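Local coordinates for paenibacillus xanthan lyase (Paenibacillus, PDB 6F2P), which cleaves the bacterial polysaccharide xanthan by beta-elimination and belongs to polysaccharide lyase family 8, at residues A156-Q161 and A179-L184. Sequence-based numbering, arbitrary orientation.
Sequences AIYYTQ and AISGIL. With CA (calcium ion), chain F.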
# COMPACT_ATOMS: atom_id res chain seq x y z
N ALA A 156 43.67 -13.05 10.38
CA ALA A 156 43.47 -11.86 9.57
C ALA A 156 41.98 -11.52 9.50
O ALA A 156 41.59 -10.36 9.65
CB ALA A 156 44.03 -12.07 8.19
N ILE A 157 41.16 -12.54 9.27
CA ILE A 157 39.72 -12.34 9.19
C ILE A 157 39.12 -11.86 10.52
O ILE A 157 38.35 -10.91 10.53
CB ILE A 157 39.00 -13.61 8.70
CG1 ILE A 157 39.51 -13.98 7.31
CG2 ILE A 157 37.48 -13.38 8.69
CD1 ILE A 157 38.79 -15.13 6.67
N TYR A 158 39.50 -12.50 11.63
CA TYR A 158 39.08 -12.00 12.95
C TYR A 158 39.48 -10.54 13.15
O TYR A 158 38.78 -9.77 13.82
CB TYR A 158 39.73 -12.81 14.08
CG TYR A 158 39.13 -14.16 14.41
CD1 TYR A 158 38.87 -15.10 13.43
CD2 TYR A 158 38.89 -14.52 15.74
CE1 TYR A 158 38.37 -16.34 13.75
CE2 TYR A 158 38.39 -15.76 16.07
CZ TYR A 158 38.13 -16.67 15.07
OH TYR A 158 37.62 -17.91 15.41
N TYR A 159 40.62 -10.16 12.59
CA TYR A 159 41.12 -8.80 12.72
C TYR A 159 40.24 -7.80 11.99
O TYR A 159 39.77 -6.83 12.58
CB TYR A 159 42.56 -8.72 12.24
CG TYR A 159 43.05 -7.31 12.02
CD1 TYR A 159 43.23 -6.45 13.09
CD2 TYR A 159 43.36 -6.85 10.75
CE1 TYR A 159 43.68 -5.15 12.90
CE2 TYR A 159 43.82 -5.56 10.55
CZ TYR A 159 43.98 -4.71 11.63
OH TYR A 159 44.43 -3.43 11.43
N THR A 160 40.00 -8.04 10.70
CA THR A 160 39.17 -7.14 9.91
C THR A 160 37.67 -7.28 10.21
O THR A 160 36.93 -6.31 10.11
CB THR A 160 39.40 -7.32 8.41
OG1 THR A 160 38.94 -8.61 8.00
CG2 THR A 160 40.87 -7.17 8.07
N GLN A 161 37.23 -8.48 10.59
CA GLN A 161 35.80 -8.72 10.81
C GLN A 161 35.55 -9.37 12.16
O GLN A 161 35.36 -10.59 12.26
CB GLN A 161 35.23 -9.60 9.69
CG GLN A 161 33.72 -9.78 9.73
CD GLN A 161 33.01 -8.45 9.75
OE1 GLN A 161 32.56 -8.01 10.80
NE2 GLN A 161 32.93 -7.81 8.59
N ALA A 179 30.56 -16.55 10.75
CA ALA A 179 30.18 -17.94 10.88
C ALA A 179 31.17 -18.86 10.18
O ALA A 179 31.57 -19.89 10.72
CB ALA A 179 28.79 -18.15 10.32
N ILE A 180 31.58 -18.51 8.97
CA ILE A 180 32.42 -19.44 8.23
C ILE A 180 33.83 -19.47 8.80
O ILE A 180 34.43 -20.54 8.92
CB ILE A 180 32.43 -19.16 6.72
CG1 ILE A 180 31.00 -19.18 6.16
CG2 ILE A 180 33.31 -20.20 5.99
CD1 ILE A 180 30.16 -20.30 6.69
N SER A 181 34.36 -18.32 9.19
CA SER A 181 35.66 -18.32 9.84
C SER A 181 35.62 -19.16 11.13
O SER A 181 36.52 -19.94 11.40
CB SER A 181 36.21 -16.91 10.06
OG SER A 181 35.30 -16.06 10.76
N GLY A 182 34.54 -19.02 11.90
CA GLY A 182 34.36 -19.82 13.10
C GLY A 182 34.45 -21.31 12.82
O GLY A 182 35.14 -22.04 13.53
N ILE A 183 33.74 -21.77 11.79
CA ILE A 183 33.76 -23.17 11.41
C ILE A 183 35.16 -23.63 11.01
O ILE A 183 35.64 -24.68 11.45
CB ILE A 183 32.80 -23.41 10.25
CG1 ILE A 183 31.36 -23.22 10.72
CG2 ILE A 183 33.01 -24.79 9.65
CD1 ILE A 183 30.32 -23.55 9.68
N LEU A 184 35.82 -22.82 10.18
CA LEU A 184 37.16 -23.13 9.72
C LEU A 184 38.16 -23.10 10.87
O LEU A 184 39.10 -23.91 10.91
CB LEU A 184 37.59 -22.16 8.63
CG LEU A 184 36.78 -22.22 7.34
CD1 LEU A 184 37.29 -21.19 6.36
CD2 LEU A 184 36.83 -23.62 6.73
CA CA F . 31.97 -6.07 11.78
O HOH W 1 34.18 -5.13 11.27
O HOH W 2 31.77 -5.03 9.46
O HOH W 3 33.13 -5.72 13.93
O HOH W 4 31.80 -3.83 12.31
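Tyr-158 reaches from its helix across to the backbone of 179-184, its ring meeting Ser-181 obliquely: CE1 lies 4.3 Å from Ser-181 OG, while the phenol OH comes to 4.4 Å from Gly-182 CA. The hydroxyl is held by hydrogen bonds to Asp-187 and Asn-185, just beyond the end of helix 168-184. The other flat group, the amide of Gln-161, turns away from the facing helix. Its OE1 binds calcium at 2.3 Å, and its NE2 donates to a calcium-bound water at 3.1 Å, which together fix the rotation of the amide.

One residue before the tyrosine, at Ile-157, the contact is sparse and nonpolar. The bond from CA to CB of Ile-157 heads toward 179-184, and CG2, set anti to the backbone N (CG1 at chi1 -60°), makes the touch, meeting Ser-181 CB at 4.0 Å. The serine hydroxyl sits between its backbone N and carbonyl carbon (chi1 53°), where it bonds back to its own helix at Val-177 O and also meets NH2 of Arg-190, whose NH1 bonds Gln-161 O and so joins the two sides.

Helix 147-160 ends just before Gln-161. A second calcium-bound water donates to Thr-160 O at 3.2 Å, and Ser-163 and Glu-174 complete the seven-ligand metal site, so the ion, a local feature of this site, ties this helix end to helix 168-184. The example illustrates how consecutive helices can be joined by bridging side chains and a metal ion. Segments 156-160 and 179-184 run nearly antiparallel, at 149° with axes 10.5 Å apart, and antiparallel pairing of consecutive helices is characteristic of the N-terminal (alpha/alpha) toroid of family 8 lyases.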